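Local structure of Sys-1 protein (Caenorhabditis elegans, 3C2G) at residues A[402-414]-A[463-476]. The protein acts as a beta-catenin in Wnt asymmetry signalling, binding the TCF transcription factor POP-1 and activating or repressing target genes. Residues are numbered along the deposited sequence; the frame is centred on the assembly and turned at random.
Sequences LRTLNNFLMMWIP and TILRSFILLLRTPF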
loop_
_atom_site.group_PDB
_atom_site.type_symbol
_atom_site.label_atom_id
_atom_site.label_comp_id
_atom_site.label_asym_id
_atom_site.label_seq_id
_atom_site.Cartn_x
_atom_site.Cartn_y
_atom_site.Cartn_z
ATOM N N LEU A 402 7.680 -10.624 -13.909
ATOM C CA LEU A 402 7.096 -11.165 -15.127
ATOM C C LEU A 402 6.043 -10.251 -15.724
ATOM O O LEU A 402 5.890 -10.186 -16.953
ATOM C CB LEU A 402 6.502 -12.544 -14.873
ATOM C CG LEU A 402 7.461 -13.636 -14.408
ATOM C CD1 LEU A 402 6.636 -14.822 -14.013
ATOM C CD2 LEU A 402 8.510 -14.036 -15.467
ATOM N N ARG A 403 5.310 -9.541 -14.876
ATOM C CA ARG A 403 4.358 -8.544 -15.377
ATOM C C ARG A 403 5.118 -7.390 -16.064
ATOM O O ARG A 403 4.685 -6.856 -17.079
ATOM C CB ARG A 403 3.463 -8.036 -14.243
ATOM C CG ARG A 403 2.025 -7.770 -14.658
ATOM C CD ARG A 403 1.097 -7.358 -13.478
ATOM N NE ARG A 403 1.763 -6.466 -12.531
ATOM C CZ ARG A 403 2.102 -6.815 -11.295
ATOM N NH1 ARG A 403 1.803 -8.037 -10.844
ATOM N NH2 ARG A 403 2.744 -5.943 -10.513
ATOM N N THR A 404 6.275 -7.026 -15.531
ATOM C CA THR A 404 7.091 -6.018 -16.179
ATOM C C THR A 404 7.614 -6.543 -17.515
ATOM O O THR A 404 7.582 -5.818 -18.512
ATOM C CB THR A 404 8.267 -5.590 -15.300
ATOM O OG1 THR A 404 7.770 -5.231 -14.010
ATOM C CG2 THR A 404 9.015 -4.413 -15.929
ATOM N N LEU A 405 8.075 -7.795 -17.527
ATOM C CA LEU A 405 8.537 -8.435 -18.754
ATOM C C LEU A 405 7.473 -8.374 -19.831
ATOM O O LEU A 405 7.760 -8.002 -20.959
ATOM C CB LEU A 405 8.958 -9.896 -18.519
ATOM C CG LEU A 405 9.502 -10.690 -19.737
ATOM C CD1 LEU A 405 10.729 -10.027 -20.322
ATOM C CD2 LEU A 405 9.810 -12.158 -19.395
ATOM N N ASN A 406 6.247 -8.714 -19.461
ATOM C CA ASN A 406 5.136 -8.803 -20.392
ATOM C C ASN A 406 4.764 -7.458 -20.994
ATOM O O ASN A 406 4.409 -7.384 -22.170
ATOM C CB ASN A 406 3.927 -9.460 -19.722
ATOM C CG ASN A 406 4.194 -10.915 -19.308
ATOM O OD1 ASN A 406 5.222 -11.506 -19.658
ATOM N ND2 ASN A 406 3.258 -11.495 -18.560
ATOM N N ASN A 407 4.876 -6.394 -20.204
ATOM C CA ASN A 407 4.698 -5.029 -20.714
ATOM C C ASN A 407 5.756 -4.611 -21.734
ATOM O O ASN A 407 5.482 -3.779 -22.588
ATOM C CB ASN A 407 4.608 -4.019 -19.569
ATOM C CG ASN A 407 3.329 -4.171 -18.757
ATOM O OD1 ASN A 407 2.334 -4.720 -19.245
ATOM N ND2 ASN A 407 3.353 -3.705 -17.505
ATOM N N PHE A 408 6.949 -5.203 -21.658
ATOM C CA PHE A 408 7.991 -5.001 -22.677
ATOM C C PHE A 408 7.719 -5.773 -23.969
ATOM O O PHE A 408 7.820 -5.220 -25.055
ATOM C CB PHE A 408 9.371 -5.421 -22.165
ATOM C CG PHE A 408 9.966 -4.491 -21.169
ATOM C CD1 PHE A 408 10.085 -3.140 -21.440
ATOM C CD2 PHE A 408 10.446 -4.975 -19.964
ATOM C CE1 PHE A 408 10.643 -2.281 -20.511
ATOM C CE2 PHE A 408 11.010 -4.122 -19.025
ATOM C CZ PHE A 408 11.106 -2.771 -19.301
ATOM N N LEU A 409 7.391 -7.056 -23.846
ATOM C CA LEU A 409 7.352 -7.950 -25.005
ATOM C C LEU A 409 6.307 -7.559 -26.053
ATOM O O LEU A 409 6.427 -7.937 -27.208
ATOM C CB LEU A 409 7.207 -9.416 -24.579
ATOM C CG LEU A 409 8.362 -10.006 -23.759
ATOM C CD1 LEU A 409 8.015 -11.362 -23.132
ATOM C CD2 LEU A 409 9.642 -10.100 -24.576
HETATM N N MSE A 410 5.313 -6.780 -25.646
HETATM C CA MSE A 410 4.292 -6.264 -26.555
HETATM C C MSE A 410 4.895 -5.542 -27.755
HETATM O O MSE A 410 4.508 -5.802 -28.900
HETATM C CB MSE A 410 3.350 -5.323 -25.807
HETATM C CG MSE A 410 2.805 -5.907 -24.518
HETATM SE SE MSE A 410 1.142 -6.931 -24.716
HETATM C CE MSE A 410 1.542 -8.096 -26.247
HETATM N N MSE A 411 5.851 -4.653 -27.481
HETATM C CA MSE A 411 6.585 -3.902 -28.505
HETATM C C MSE A 411 6.931 -4.711 -29.755
HETATM O O MSE A 411 6.805 -4.225 -30.867
HETATM C CB MSE A 411 7.896 -3.365 -27.925
HETATM C CG MSE A 411 7.753 -2.298 -26.852
HETATM SE SE MSE A 411 9.480 -1.944 -25.969
HETATM C CE MSE A 411 10.558 -1.428 -27.537
ATOM N N TRP A 412 7.365 -5.949 -29.559
ATOM C CA TRP A 412 8.073 -6.684 -30.596
ATOM C C TRP A 412 7.283 -7.796 -31.251
ATOM O O TRP A 412 7.804 -8.492 -32.121
ATOM C CB TRP A 412 9.368 -7.246 -30.026
ATOM C CG TRP A 412 10.229 -6.196 -29.472
ATOM C CD1 TRP A 412 10.684 -5.094 -30.122
ATOM C CD2 TRP A 412 10.744 -6.123 -28.142
ATOM N NE1 TRP A 412 11.456 -4.339 -29.285
ATOM C CE2 TRP A 412 11.514 -4.948 -28.060
ATOM C CE3 TRP A 412 10.635 -6.941 -27.009
ATOM C CZ2 TRP A 412 12.177 -4.567 -26.895
ATOM C CZ3 TRP A 412 11.296 -6.563 -25.854
ATOM C CH2 TRP A 412 12.056 -5.384 -25.805
ATOM N N ILE A 413 6.038 -7.968 -30.832
ATOM C CA ILE A 413 5.190 -8.983 -31.429
ATOM C C ILE A 413 4.362 -8.336 -32.537
ATOM O O ILE A 413 3.702 -7.316 -32.302
ATOM C CB ILE A 413 4.331 -9.706 -30.372
ATOM C CG1 ILE A 413 5.250 -10.342 -29.322
ATOM C CG2 ILE A 413 3.470 -10.789 -31.019
ATOM C CD1 ILE A 413 4.583 -10.697 -28.026
ATOM N N PRO A 414 4.436 -8.907 -33.760
ATOM C CA PRO A 414 3.756 -8.398 -34.957
ATOM C C PRO A 414 2.278 -8.120 -34.733
ATOM O O PRO A 414 1.502 -9.046 -34.521
ATOM C CB PRO A 414 3.931 -9.540 -35.976
ATOM C CG PRO A 414 4.435 -10.722 -35.183
ATOM C CD PRO A 414 5.219 -10.115 -34.074
ATOM N N THR A 463 0.167 -15.394 -14.662
ATOM C CA THR A 463 1.131 -14.450 -15.251
ATOM C C THR A 463 2.273 -15.187 -15.951
ATOM O O THR A 463 2.780 -14.737 -16.974
ATOM C CB THR A 463 1.707 -13.495 -14.166
ATOM O OG1 THR A 463 0.630 -12.794 -13.537
ATOM C CG2 THR A 463 2.668 -12.473 -14.756
ATOM N N ILE A 464 2.669 -16.324 -15.397
ATOM C CA ILE A 464 3.713 -17.137 -16.000
ATOM C C ILE A 464 3.272 -17.670 -17.369
ATOM O O ILE A 464 4.056 -17.650 -18.323
ATOM C CB ILE A 464 4.114 -18.299 -15.094
ATOM C CG1 ILE A 464 4.883 -17.777 -13.878
ATOM C CG2 ILE A 464 4.958 -19.313 -15.868
ATOM C CD1 ILE A 464 5.099 -18.819 -12.800
ATOM N N LEU A 465 2.024 -18.130 -17.465
ATOM C CA LEU A 465 1.524 -18.659 -18.723
ATOM C C LEU A 465 1.607 -17.568 -19.773
ATOM O O LEU A 465 2.009 -17.817 -20.919
ATOM C CB LEU A 465 0.089 -19.176 -18.600
ATOM C CG LEU A 465 -0.130 -20.356 -17.663
ATOM C CD1 LEU A 465 -1.621 -20.701 -17.588
ATOM C CD2 LEU A 465 0.698 -21.570 -18.080
ATOM N N ARG A 466 1.244 -16.358 -19.361
ATOM C CA ARG A 466 1.268 -15.208 -20.247
ATOM C C ARG A 466 2.698 -14.922 -20.734
ATOM O O ARG A 466 2.920 -14.671 -21.918
ATOM C CB ARG A 466 0.677 -13.988 -19.542
ATOM C CG ARG A 466 -0.303 -13.221 -20.395
ATOM C CD ARG A 466 0.359 -12.128 -21.161
ATOM N NE ARG A 466 -0.347 -11.843 -22.408
ATOM C CZ ARG A 466 -0.902 -10.673 -22.695
ATOM N NH1 ARG A 466 -0.840 -9.683 -21.807
ATOM N NH2 ARG A 466 -1.504 -10.493 -23.864
ATOM N N SER A 467 3.659 -14.971 -19.822
ATOM C CA SER A 467 5.055 -14.783 -20.182
ATOM C C SER A 467 5.513 -15.745 -21.285
ATOM O O SER A 467 6.176 -15.322 -22.224
ATOM C CB SER A 467 5.954 -14.904 -18.947
ATOM O OG SER A 467 5.885 -13.709 -18.193
ATOM N N PHE A 468 5.159 -17.023 -21.153
ATOM C CA PHE A 468 5.504 -18.033 -22.135
ATOM C C PHE A 468 4.813 -17.762 -23.459
ATOM O O PHE A 468 5.438 -17.854 -24.512
ATOM C CB PHE A 468 5.161 -19.434 -21.629
ATOM C CG PHE A 468 6.130 -19.960 -20.622
ATOM C CD1 PHE A 468 7.477 -20.068 -20.929
ATOM C CD2 PHE A 468 5.700 -20.365 -19.358
ATOM C CE1 PHE A 468 8.386 -20.557 -19.977
ATOM C CE2 PHE A 468 6.613 -20.854 -18.405
ATOM C CZ PHE A 468 7.946 -20.946 -18.718
ATOM N N ILE A 469 3.532 -17.420 -23.400
ATOM C CA ILE A 469 2.793 -17.014 -24.583
ATOM C C ILE A 469 3.557 -15.924 -25.340
ATOM O O ILE A 469 3.859 -16.086 -26.520
ATOM C CB ILE A 469 1.376 -16.532 -24.233
ATOM C CG1 ILE A 469 0.513 -17.712 -23.792
ATOM C CG2 ILE A 469 0.729 -15.825 -25.424
ATOM C CD1 ILE A 469 -0.761 -17.315 -23.054
ATOM N N LEU A 470 3.889 -14.835 -24.658
ATOM C CA LEU A 470 4.551 -13.707 -25.308
ATOM C C LEU A 470 5.980 -14.005 -25.766
ATOM O O LEU A 470 6.380 -13.592 -26.856
ATOM C CB LEU A 470 4.532 -12.481 -24.404
ATOM C CG LEU A 470 3.144 -11.957 -24.036
ATOM C CD1 LEU A 470 3.252 -10.755 -23.087
ATOM C CD2 LEU A 470 2.325 -11.614 -25.280
ATOM N N LEU A 471 6.754 -14.705 -24.939
ATOM C CA LEU A 471 8.104 -15.098 -25.328
ATOM C C LEU A 471 8.090 -15.917 -26.619
ATOM O O LEU A 471 8.877 -15.659 -27.520
ATOM C CB LEU A 471 8.805 -15.874 -24.222
ATOM C CG LEU A 471 9.414 -15.022 -23.114
ATOM C CD1 LEU A 471 9.774 -15.894 -21.915
ATOM C CD2 LEU A 471 10.622 -14.218 -23.596
ATOM N N LEU A 472 7.172 -16.872 -26.715
ATOM C CA LEU A 472 7.138 -17.780 -27.856
ATOM C C LEU A 472 6.578 -17.114 -29.103
ATOM O O LEU A 472 6.745 -17.633 -30.189
ATOM C CB LEU A 472 6.364 -19.065 -27.540
ATOM C CG LEU A 472 6.852 -19.963 -26.400
ATOM C CD1 LEU A 472 5.862 -21.071 -26.203
ATOM C CD2 LEU A 472 8.245 -20.547 -26.615
ATOM N N ARG A 473 5.935 -15.964 -28.955
ATOM C CA ARG A 473 5.420 -15.227 -30.106
ATOM C C ARG A 473 6.379 -14.130 -30.535
ATOM O O ARG A 473 6.097 -13.371 -31.460
ATOM C CB ARG A 473 4.057 -14.632 -29.793
ATOM C CG ARG A 473 2.926 -15.625 -29.895
ATOM C CD ARG A 473 1.666 -15.083 -29.259
ATOM N NE ARG A 473 1.079 -14.007 -30.048
ATOM C CZ ARG A 473 0.204 -13.117 -29.579
ATOM N NH1 ARG A 473 -0.192 -13.170 -28.305
ATOM N NH2 ARG A 473 -0.274 -12.171 -30.391
ATOM N N THR A 474 7.514 -14.049 -29.851
ATOM C CA THR A 474 8.540 -13.055 -30.137
ATOM C C THR A 474 9.510 -13.642 -31.162
ATOM O O THR A 474 10.181 -14.631 -30.881
ATOM C CB THR A 474 9.278 -12.667 -28.841
ATOM O OG1 THR A 474 8.357 -12.029 -27.955
ATOM C CG2 THR A 474 10.401 -11.732 -29.118
ATOM N N PRO A 475 9.585 -13.028 -32.350
ATOM C CA PRO A 475 10.298 -13.546 -33.531
ATOM C C PRO A 475 11.761 -13.925 -33.283
ATOM O O PRO A 475 12.187 -14.995 -33.708
ATOM C CB PRO A 475 10.217 -12.382 -34.528
ATOM C CG PRO A 475 8.985 -11.647 -34.139
ATOM C CD PRO A 475 8.953 -11.725 -32.629
ATOM N N PHE A 476 12.519 -13.072 -32.599
ATOM C CA PHE A 476 13.940 -13.347 -32.373
ATOM C C PHE A 476 14.228 -14.336 -31.247
ATOM O O PHE A 476 15.380 -14.697 -31.032
ATOM C CB PHE A 476 14.709 -12.058 -32.110
ATOM C CG PHE A 476 14.290 -11.351 -30.859
ATOM C CD1 PHE A 476 14.830 -11.712 -29.627
ATOM C CD2 PHE A 476 13.360 -10.316 -30.911
ATOM C CE1 PHE A 476 14.436 -11.048 -28.467
ATOM C CE2 PHE A 476 12.977 -9.647 -29.753
ATOM C CZ PHE A 476 13.514 -10.010 -28.534
#
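Asn-406 fits as a knob into a hole formed by Thr-463, Arg-466, Ser-467 and Leu-470, and this fit illustrates how a buried polar side chain can be accommodated between two neighbouring helices. Its CG lies beside the backbone N (chi1 -64°), which aims the amide across the interface. There OD1 accepts a hydrogen bond from Ser-467 OG at 2.7 Å, the hydroxyl approaching at 116° to the C=O bond, close to the usual bent geometry, and a little out of the carbonyl plane. Asn-406 ND2 lies 3.6 Å from Thr-463 O and also near Arg-466 CB, while Leu-470 CD1 packs on Asn-406 CB.

Apolar contacts close in on both flanks of this polar centre. Leu-402 meets Ile-464 through CD1 and lays its CB against the methyl of Thr-463, whose hydroxyl is turned back to Glu-459 O. One turn beyond Asn-406, Leu-409 puts CD1 between Leu-470 CB and Leu-471 CD2, 3.9 Å from each. Ile-413, less well ordered, then crosses Leu-470 at nearly a right angle, its CD1 3.7 Å from Leu-470 CD2; beside it Thr-474 OG1 folds back to donate to Leu-470 O (2.7 Å), a carbonyl that Arg-473 N reaches from the opposite face.

Towards solvent order declines. Ile-413 CG2 rests against the exposed Arg-473, the exposed Pro-414 and Pro-475 keep CD and CG 4.1 Å apart, and the poorly ordered selenomethionine Met-410 bends its CE onto Leu-470 CD2. Asn-407, on helix 388-409, binds the backbone of the bound peptide, and Ile-464 and Phe-468 pack on helix 437-448. The axes of helix segments 402-409 and 463-472 approach to 9.4 Å and run in roughly the same direction, 29° apart, side by side in the all-helical armadillo domain, as in the superhelix of a beta-catenin.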